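Local coordinates for citrate lyase subunit beta-like protein (PDB 6CJ4) that is probably a magnesium-dependent lyase of the HpcH/HpaI aldolase family, binds acetoacetate at its metal site and may play a role in fatty acid biosynthesis, at residues M140-E145 / H169-I174; V119-G124 / I148-G153; V70-A75 / M97-E102. All blocks are in the same frame, centred on the assembly; numbering follows the deposited sequence.

Contact 1 of 3, residues M140-E145 / H169-I174. With AAE (acetoacetic acid), chain D.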
loop_
_atom_site.group_PDB
_atom_site.type_symbol
_atom_site.label_atom_id
_atom_site.label_comp_id
_atom_site.label_asym_id
_atom_site.label_seq_id
_atom_site.Cartn_x
_atom_site.Cartn_y
_atom_site.Cartn_z
ATOM N N MET A 140 1.041 4.232 -17.067
ATOM C CA MET A 140 1.889 4.366 -15.889
ATOM C C MET A 140 2.893 3.224 -15.876
ATOM O O MET A 140 2.538 2.071 -16.144
ATOM C CB MET A 140 1.093 4.323 -14.572
ATOM C CG MET A 140 -0.090 5.297 -14.506
ATOM S SD MET A 140 0.472 6.938 -14.026
ATOM C CE MET A 140 1.005 6.671 -12.323
ATOM N N MET A 141 4.136 3.556 -15.557
ATOM C CA MET A 141 5.195 2.579 -15.323
ATOM C C MET A 141 5.816 2.882 -13.968
ATOM O O MET A 141 5.688 3.991 -13.444
ATOM C CB MET A 141 6.251 2.649 -16.438
ATOM C CG MET A 141 7.374 1.610 -16.370
ATOM S SD MET A 141 8.527 1.896 -17.745
ATOM C CE MET A 141 9.803 0.717 -17.286
ATOM N N TRP A 142 6.499 1.897 -13.389
ATOM C CA TRP A 142 7.262 2.156 -12.183
ATOM C C TRP A 142 8.707 1.705 -12.372
ATOM O O TRP A 142 9.023 0.870 -13.230
ATOM C CB TRP A 142 6.616 1.486 -10.944
ATOM C CG TRP A 142 6.815 0.015 -10.875
ATOM C CD1 TRP A 142 6.231 -0.930 -11.668
ATOM C CD2 TRP A 142 7.652 -0.684 -9.957
ATOM N NE1 TRP A 142 6.663 -2.186 -11.302
ATOM C CE2 TRP A 142 7.541 -2.061 -10.256
ATOM C CE3 TRP A 142 8.487 -0.282 -8.907
ATOM C CZ2 TRP A 142 8.237 -3.036 -9.548
ATOM C CZ3 TRP A 142 9.164 -1.248 -8.196
ATOM C CH2 TRP A 142 9.042 -2.617 -8.525
ATOM N N GLY A 143 9.594 2.314 -11.587
ATOM C CA GLY A 143 11.015 2.005 -11.645
ATOM C C GLY A 143 11.594 1.772 -10.265
ATOM O O GLY A 143 11.657 2.698 -9.453
ATOM N N ALA A 144 12.029 0.539 -9.995
ATOM C CA ALA A 144 12.457 0.170 -8.647
ATOM C C ALA A 144 13.790 0.795 -8.267
ATOM O O ALA A 144 14.027 1.076 -7.083
ATOM C CB ALA A 144 12.571 -1.355 -8.523
ATOM N N GLU A 145 14.690 0.969 -9.237
ATOM C CA GLU A 145 16.060 1.340 -8.900
ATOM C C GLU A 145 16.168 2.824 -8.576
ATOM O O GLU A 145 16.783 3.199 -7.570
ATOM C CB GLU A 145 17.001 0.942 -10.035
ATOM C CG GLU A 145 16.809 -0.511 -10.472
ATOM C CD GLU A 145 16.957 -1.501 -9.316
ATOM O OE1 GLU A 145 17.848 -1.299 -8.462
ATOM O OE2 GLU A 145 16.174 -2.478 -9.259
ATOM N N HIS A 169 5.240 -2.465 -2.827
ATOM C CA HIS A 169 4.161 -1.524 -2.511
ATOM C C HIS A 169 3.934 -0.543 -3.658
ATOM O O HIS A 169 2.794 -0.298 -4.071
ATOM C CB HIS A 169 4.532 -0.789 -1.220
ATOM C CG HIS A 169 3.448 0.075 -0.657
ATOM N ND1 HIS A 169 2.603 -0.356 0.341
ATOM C CD2 HIS A 169 3.123 1.365 -0.899
ATOM C CE1 HIS A 169 1.778 0.626 0.668
ATOM N NE2 HIS A 169 2.074 1.682 -0.069
ATOM N N VAL A 170 5.018 0.013 -4.202
ATOM C CA VAL A 170 4.892 0.977 -5.302
ATOM C C VAL A 170 4.391 0.289 -6.568
ATOM O O VAL A 170 3.583 0.855 -7.317
ATOM C CB VAL A 170 6.240 1.695 -5.532
ATOM C CG1 VAL A 170 6.217 2.493 -6.845
ATOM C CG2 VAL A 170 6.542 2.651 -4.359
ATOM N N ARG A 171 4.847 -0.946 -6.820
ATOM C CA ARG A 171 4.343 -1.711 -7.960
ATOM C C ARG A 171 2.820 -1.835 -7.927
ATOM O O ARG A 171 2.136 -1.572 -8.932
ATOM C CB ARG A 171 4.998 -3.095 -7.984
ATOM C CG ARG A 171 4.545 -3.973 -9.140
ATOM C CD ARG A 171 5.348 -5.281 -9.132
ATOM N NE ARG A 171 5.106 -6.097 -10.317
ATOM C CZ ARG A 171 4.403 -7.229 -10.316
ATOM N NH1 ARG A 171 3.860 -7.685 -9.186
ATOM N NH2 ARG A 171 4.255 -7.918 -11.442
ATOM N N SER A 172 2.269 -2.250 -6.783
ATOM C CA SER A 172 0.816 -2.340 -6.647
ATOM C C SER A 172 0.168 -0.974 -6.769
ATOM O O SER A 172 -0.894 -0.836 -7.394
ATOM C CB SER A 172 0.437 -2.994 -5.309
ATOM O OG SER A 172 0.865 -4.353 -5.266
ATOM N N THR A 173 0.786 0.047 -6.164
ATOM C CA THR A 173 0.247 1.404 -6.247
ATOM C C THR A 173 0.059 1.833 -7.695
ATOM O O THR A 173 -0.987 2.383 -8.065
ATOM C CB THR A 173 1.181 2.380 -5.524
ATOM O OG1 THR A 173 1.241 2.027 -4.140
ATOM C CG2 THR A 173 0.669 3.850 -5.657
ATOM N N ILE A 174 1.074 1.597 -8.524
ATOM C CA ILE A 174 1.038 2.033 -9.920
ATOM C C ILE A 174 0.038 1.209 -10.717
ATOM O O ILE A 174 -0.696 1.747 -11.550
ATOM C CB ILE A 174 2.457 1.972 -10.521
ATOM C CG1 ILE A 174 3.107 3.356 -10.481
ATOM C CG2 ILE A 174 2.468 1.410 -11.952
ATOM C CD1 ILE A 174 3.132 3.963 -9.122
HETATM O O1 AAE D . 14.943 3.566 -12.485
HETATM C C2 AAE D . 14.685 2.372 -12.783
HETATM O O3 AAE D . 14.366 1.545 -11.881
HETATM C C4 AAE D . 14.746 1.911 -14.205
HETATM C C5 AAE D . 14.036 2.732 -15.236
HETATM O O8 AAE D . 14.041 3.956 -15.146
HETATM C C9 AAE D . 13.365 2.047 -16.376
#
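W142 and R171 make the main side-chain meeting between barrel strand 137-142 and helix 165-180; the segments 140-142 and 169-174 run antiparallel, their axes 8.3 Å apart. The arginine lays its aliphatic stem over one face of the indole: R171 CB sits 3.9 Å from the centroid of the W142 six-membered ring, 26° off its normal, a CH-pi contact displaced toward the rim. Further along, R171 CG comes within 3.5 Å of W142 NE1. With CG anti to the backbone N (chi1 -180°) and the chain extended as far as NE, the stem runs past the ring, and the guanidinium plane stands 62° from the indole plane with W142 NE1 near its edge. Both polar ends turn to D187, whose OD1 accepts from W142 NE1 and pairs with R171 NE, while R171 NH1 forms a second salt bridge with D205. V170 CG1 meets the indole obliquely, 4.1 Å from W142 CE3. One turn on, I174 packs against the strand: its CG1 lies 4.0 Å from W142 CB, and its CG2 4.2 Å from M140 CB. On the strand's other side M141 points away from the helix and stretches into the barrel, its CE 3.9 Å from acetoacetate C9. Beyond G143, the N-cap residue of helix 144-150, E145 N donates to acetoacetate O3 (2.7 Å). No hydrogen bond crosses between the segments, so D187 holds both polar ends while apolar packing does the rest. At the strand's C-terminal end the ligand's carboxylate meets a helix N-terminus, whose dipole would favour an anion.

Contact 2 of 3, residues V119-G124 / I148-G153. With MG (magnesium ion), chain B; AAE (acetoacetic acid), chain D.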
loop_
_atom_site.group_PDB
_atom_site.type_symbol
_atom_site.label_atom_id
_atom_site.label_comp_id
_atom_site.label_asym_id
_atom_site.label_seq_id
_atom_site.Cartn_x
_atom_site.Cartn_y
_atom_site.Cartn_z
ATOM N N VAL A 119 6.811 6.425 -12.696
ATOM C CA VAL A 119 6.892 6.759 -11.279
ATOM C C VAL A 119 8.036 5.962 -10.664
ATOM O O VAL A 119 8.032 4.729 -10.694
ATOM C CB VAL A 119 5.565 6.462 -10.560
ATOM C CG1 VAL A 119 5.752 6.573 -9.049
ATOM C CG2 VAL A 119 4.474 7.415 -11.031
ATOM N N GLU A 120 9.008 6.672 -10.094
ATOM C CA GLU A 120 10.229 6.043 -9.601
ATOM C C GLU A 120 10.845 6.878 -8.487
ATOM O O GLU A 120 12.068 6.870 -8.307
ATOM C CB GLU A 120 11.234 5.830 -10.756
ATOM C CG GLU A 120 11.466 7.077 -11.611
ATOM C CD GLU A 120 12.342 6.824 -12.834
ATOM O OE1 GLU A 120 12.977 5.745 -12.914
ATOM O OE2 GLU A 120 12.401 7.713 -13.719
ATOM N N THR A 121 10.014 7.628 -7.759
ATOM C CA THR A 121 10.423 8.394 -6.589
ATOM C C THR A 121 9.290 8.322 -5.577
ATOM O O THR A 121 8.150 8.008 -5.929
ATOM C CB THR A 121 10.712 9.874 -6.915
ATOM O OG1 THR A 121 9.481 10.535 -7.259
ATOM C CG2 THR A 121 11.699 10.021 -8.070
ATOM N N ALA A 122 9.612 8.633 -4.315
ATOM C CA ALA A 122 8.592 8.595 -3.270
ATOM C C ALA A 122 7.470 9.589 -3.550
ATOM O O ALA A 122 6.288 9.274 -3.353
ATOM C CB ALA A 122 9.224 8.864 -1.902
ATOM N N ARG A 123 7.813 10.798 -4.006
ATOM C CA ARG A 123 6.769 11.775 -4.302
ATOM C C ARG A 123 5.843 11.272 -5.408
ATOM O O ARG A 123 4.619 11.436 -5.327
ATOM C CB ARG A 123 7.392 13.118 -4.676
ATOM C CG ARG A 123 6.356 14.158 -5.069
ATOM C CD ARG A 123 5.542 14.554 -3.870
ATOM N NE ARG A 123 6.343 15.380 -2.975
ATOM C CZ ARG A 123 6.321 16.708 -2.961
ATOM N NH1 ARG A 123 5.519 17.369 -3.787
ATOM N NH2 ARG A 123 7.097 17.373 -2.113
ATOM N N GLY A 124 6.402 10.647 -6.444
ATOM C CA GLY A 124 5.556 10.090 -7.491
ATOM C C GLY A 124 4.637 8.998 -6.973
ATOM O O GLY A 124 3.481 8.896 -7.387
ATOM N N ILE A 148 14.539 3.284 -5.109
ATOM C CA ILE A 148 15.427 2.995 -3.993
ATOM C C ILE A 148 16.515 4.057 -3.896
ATOM O O ILE A 148 16.895 4.476 -2.796
ATOM C CB ILE A 148 16.008 1.579 -4.147
ATOM C CG1 ILE A 148 14.910 0.542 -3.890
ATOM C CG2 ILE A 148 17.207 1.374 -3.222
ATOM C CD1 ILE A 148 14.481 0.450 -2.433
ATOM N N ALA A 149 17.025 4.521 -5.043
ATOM C CA ALA A 149 18.094 5.514 -5.019
ATOM C C ALA A 149 17.617 6.808 -4.371
ATOM O O ALA A 149 18.296 7.370 -3.503
ATOM C CB ALA A 149 18.607 5.776 -6.436
ATOM N N THR A 150 16.437 7.287 -4.765
ATOM C CA THR A 150 15.955 8.553 -4.232
ATOM C C THR A 150 15.427 8.420 -2.806
ATOM O O THR A 150 15.361 9.429 -2.090
ATOM C CB THR A 150 14.886 9.152 -5.157
ATOM O OG1 THR A 150 13.791 8.243 -5.299
ATOM C CG2 THR A 150 15.479 9.447 -6.551
ATOM N N LEU A 151 15.078 7.202 -2.363
ATOM C CA LEU A 151 14.820 6.957 -0.945
ATOM C C LEU A 151 16.093 6.965 -0.112
ATOM O O LEU A 151 16.016 6.945 1.121
ATOM C CB LEU A 151 14.108 5.601 -0.749
ATOM C CG LEU A 151 12.690 5.413 -1.299
ATOM C CD1 LEU A 151 12.252 3.951 -1.258
ATOM C CD2 LEU A 151 11.702 6.261 -0.524
ATOM N N GLY A 152 17.263 6.985 -0.751
ATOM C CA GLY A 152 18.502 6.872 -0.016
ATOM C C GLY A 152 18.903 5.457 0.323
ATOM O O GLY A 152 19.756 5.263 1.192
ATOM N N GLY A 153 18.299 4.463 -0.325
ATOM C CA GLY A 153 18.614 3.071 -0.074
ATOM C C GLY A 153 19.741 2.578 -0.961
ATOM O O GLY A 153 20.407 3.342 -1.658
HETATM MG MG MG B . 14.864 5.292 -13.742
HETATM O O1 AAE D . 14.943 3.566 -12.485
HETATM C C2 AAE D . 14.685 2.372 -12.783
HETATM O O3 AAE D . 14.366 1.545 -11.881
HETATM C C4 AAE D . 14.746 1.911 -14.205
HETATM C C5 AAE D . 14.036 2.732 -15.236
HETATM O O8 AAE D . 14.041 3.956 -15.146
HETATM C C9 AAE D . 13.365 2.047 -16.376
HETATM O O HOH W 1 14.467 6.943 -15.011
HETATM O O HOH W 2 12.137 8.784 -3.363
HETATM O O HOH W 3 16.764 5.019 -14.599
#
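T121 and A122 face T150 and L151 at the C-terminal end of a TIM barrel, where the loop and helix start after strand 114-119 meet the C-terminal end of helix 144-150. The close-packed part is small and apolar: A122 CB abuts L151 CD2 at 3.8 Å, with V166 of helix 165-180 touching L151 and, from the second subunit, S179 and V209 packing on A122 and L151. Towards solvent the fit is looser. The exposed T150 crosses T121 obliquely, its OG1 3.6 Å from T121 CA, and no direct hydrogen bond joins the segments. A water bridges them instead, accepting from A122 N and donating to T150 OG1, which also bonds back to D146 O. Each segment has its own cap. T121 is the N-cap of helix 122-126, its OG1 accepting from G124 N at 3.2 Å and also bonded to E102, and a Schellman motif with positive phi turns segment 148-153 away from its helix at G152. Before the N-cap, E120 reaches into the active site: its chain, extended beyond CG (chi2 -174°), carries the carboxylate to the metal. The carboxylate divides its work: OE2 takes the backbone NH of K100 and a metal-bound water, while the other oxygen goes to the magnesium ion together with D146, two waters and acetoacetate O1 and O8. The bond from E120 OE1 to the magnesium ion is 2.1 Å long.

Contact 3 of 3, residues V70-A75 / M97-E102. With AAE (acetoacetic acid), chain D; ACT (acetate ion), chain C.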
loop_
_atom_site.group_PDB
_atom_site.type_symbol
_atom_site.label_atom_id
_atom_site.label_comp_id
_atom_site.label_asym_id
_atom_site.label_seq_id
_atom_site.Cartn_x
_atom_site.Cartn_y
_atom_site.Cartn_z
ATOM N N VAL A 70 7.729 5.006 -28.548
ATOM C CA VAL A 70 7.599 5.998 -27.487
ATOM C C VAL A 70 8.980 6.608 -27.284
ATOM O O VAL A 70 9.993 5.930 -27.480
ATOM C CB VAL A 70 7.083 5.337 -26.178
ATOM C CG1 VAL A 70 7.150 6.300 -24.995
ATOM C CG2 VAL A 70 5.663 4.798 -26.368
ATOM N N VAL A 71 9.037 7.880 -26.887
ATOM C CA VAL A 71 10.317 8.535 -26.616
ATOM C C VAL A 71 10.385 8.875 -25.133
ATOM O O VAL A 71 9.564 9.656 -24.633
ATOM C CB VAL A 71 10.514 9.794 -27.476
ATOM C CG1 VAL A 71 11.838 10.479 -27.119
ATOM C CG2 VAL A 71 10.487 9.438 -28.983
ATOM N N ARG A 72 11.364 8.310 -24.422
ATOM C CA ARG A 72 11.564 8.717 -23.032
ATOM C C ARG A 72 12.375 10.005 -23.004
ATOM O O ARG A 72 13.534 10.030 -23.439
ATOM C CB ARG A 72 12.253 7.646 -22.188
ATOM C CG ARG A 72 12.429 8.150 -20.738
ATOM C CD ARG A 72 12.669 7.032 -19.716
ATOM N NE ARG A 72 14.028 6.511 -19.785
ATOM C CZ ARG A 72 14.551 5.706 -18.862
ATOM N NH1 ARG A 72 13.828 5.351 -17.808
ATOM N NH2 ARG A 72 15.795 5.275 -18.988
ATOM N N ILE A 73 11.755 11.076 -22.508
ATOM C CA ILE A 73 12.415 12.369 -22.397
ATOM C C ILE A 73 13.021 12.506 -21.008
ATOM O O ILE A 73 12.975 11.567 -20.208
ATOM C CB ILE A 73 11.431 13.510 -22.704
ATOM C CG1 ILE A 73 10.275 13.505 -21.686
ATOM C CG2 ILE A 73 10.909 13.335 -24.121
ATOM C CD1 ILE A 73 9.200 14.597 -21.931
ATOM N N ASN A 74 13.609 13.660 -20.718
ATOM C CA ASN A 74 14.216 13.876 -19.416
ATOM C C ASN A 74 13.193 14.466 -18.449
ATOM O O ASN A 74 12.054 14.771 -18.818
ATOM C CB ASN A 74 15.466 14.744 -19.567
ATOM C CG ASN A 74 16.637 13.947 -20.132
ATOM O OD1 ASN A 74 17.389 13.321 -19.383
ATOM N ND2 ASN A 74 16.760 13.920 -21.459
ATOM N N ALA A 75 13.596 14.576 -17.183
ATOM C CA ALA A 75 12.663 14.869 -16.104
ATOM C C ALA A 75 12.143 16.307 -16.178
ATOM O O ALA A 75 12.772 17.203 -16.754
ATOM C CB ALA A 75 13.332 14.631 -14.744
ATOM N N MET A 97 7.545 9.246 -22.684
ATOM C CA MET A 97 7.629 8.694 -21.338
ATOM C C MET A 97 8.327 9.706 -20.437
ATOM O O MET A 97 9.426 10.169 -20.755
ATOM C CB MET A 97 8.395 7.366 -21.335
ATOM C CG MET A 97 8.503 6.740 -19.946
ATOM S SD MET A 97 9.323 5.123 -20.018
ATOM C CE MET A 97 7.984 4.080 -20.565
ATOM N N LEU A 98 7.673 10.062 -19.322
ATOM C CA LEU A 98 8.188 11.069 -18.404
ATOM C C LEU A 98 8.830 10.378 -17.215
ATOM O O LEU A 98 8.107 9.796 -16.392
ATOM C CB LEU A 98 7.060 11.994 -17.931
ATOM C CG LEU A 98 7.460 13.025 -16.861
ATOM C CD1 LEU A 98 8.440 14.063 -17.413
ATOM C CD2 LEU A 98 6.197 13.719 -16.300
ATOM N N PRO A 99 10.155 10.410 -17.072
ATOM C CA PRO A 99 10.789 9.794 -15.902
ATOM C C PRO A 99 10.677 10.708 -14.690
ATOM O O PRO A 99 10.435 11.914 -14.806
ATOM C CB PRO A 99 12.250 9.641 -16.343
ATOM C CG PRO A 99 12.474 10.887 -17.201
ATOM C CD PRO A 99 11.131 11.122 -17.914
ATOM N N LYS A 100 10.892 10.110 -13.515
ATOM C CA LYS A 100 10.714 10.795 -12.236
ATOM C C LYS A 100 9.418 11.602 -12.214
ATOM O O LYS A 100 9.400 12.748 -11.751
ATOM C CB LYS A 100 11.906 11.707 -11.932
ATOM C CG LYS A 100 13.175 10.950 -11.483
ATOM C CD LYS A 100 13.938 10.399 -12.674
ATOM C CE LYS A 100 15.189 9.654 -12.235
ATOM N NZ LYS A 100 16.021 9.213 -13.393
ATOM N N ALA A 101 8.333 11.021 -12.725
ATOM C CA ALA A 101 7.058 11.736 -12.763
ATOM C C ALA A 101 6.561 11.949 -11.338
ATOM O O ALA A 101 6.447 10.989 -10.566
ATOM C CB ALA A 101 6.031 10.951 -13.576
ATOM N N GLU A 102 6.273 13.209 -10.974
ATOM C CA GLU A 102 6.009 13.514 -9.573
ATOM C C GLU A 102 4.756 14.328 -9.313
ATOM O O GLU A 102 4.403 14.508 -8.142
ATOM C CB GLU A 102 7.213 14.228 -8.945
ATOM C CG GLU A 102 8.352 13.237 -8.690
ATOM C CD GLU A 102 9.528 13.838 -7.968
ATOM O OE1 GLU A 102 10.159 13.103 -7.180
ATOM O OE2 GLU A 102 9.821 15.033 -8.185
HETATM O O1 AAE D . 14.943 3.566 -12.485
HETATM C C2 AAE D . 14.685 2.372 -12.783
HETATM O O3 AAE D . 14.366 1.545 -11.881
HETATM C C4 AAE D . 14.746 1.911 -14.205
HETATM C C5 AAE D . 14.036 2.732 -15.236
HETATM O O8 AAE D . 14.041 3.956 -15.146
HETATM C C9 AAE D . 13.365 2.047 -16.376
HETATM C C ACT C . 17.042 2.354 -17.475
HETATM O O ACT C . 17.380 1.369 -16.757
HETATM O OXT ACT C . 16.721 3.526 -17.108
HETATM C CH3 ACT C . 17.029 2.066 -19.022
#
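The substrate site at the C-terminal mouth of the barrel rests on a beta-alpha-beta unit, in which neighbouring parallel strands 69-72 and 95-98 are joined through helix 79-89. R72 and M97 pair as a parallel bridge, flanked by two backbone bonds: M97 N to V71 O (2.8 Å) and I73 N to M97 O (3.1 Å). Both side chains face the barrel interior, where R72 CD passes 3.9 Å from M97 SD as the two cross. Earlier on the strand, V70 CG1 packs on M97 CB at about a right angle. Past the strands P99 sets CD and CG against I73 O, CD at 3.0 Å; this oxygen has no hydrogen-bond partner. A bend at chi3 (76°) carries the R72 guanidinium to acetoacetate and to an acetate ion probably from the crystallisation liquor. Both are met at its edge, in plane: R72 NH1 donates to acetoacetate O8 (3.0 Å), and R72 NH2 to acetate OXT (2.7 Å) almost straight, at 174°. R72 NE forms a salt bridge with D42, which fixes the group's rotation. A cation on the magnesium-bound ketone oxygen O8 would further polarise that carbonyl, in keeping with R72 as a substrate-binding residue.

How the contacts relate
All three contacts surround the C-terminal end of one parallel barrel and share acetoacetate. All are buried; contacts 1 and 3 lie nearer the chain centre, contact 2 farther out. Contact 3 is strand-to-strand and lies inside a single subunit; its backbone bonds build the barrel wall. Contact 1 joins the next layer outward, strand to helix, by apolar packing without a hydrogen bond across it, and contact 2 joins two helix ends by a small apolar touch and a water, and has the one exposed touching residue, T150. Contacts 1 and 2 both use helix 144-150, touch the second subunit and are stitched by M141 O to V119 N. Contact 3 meets contact 1 through M97 and M141, and contact 2 through hydrogen bonds.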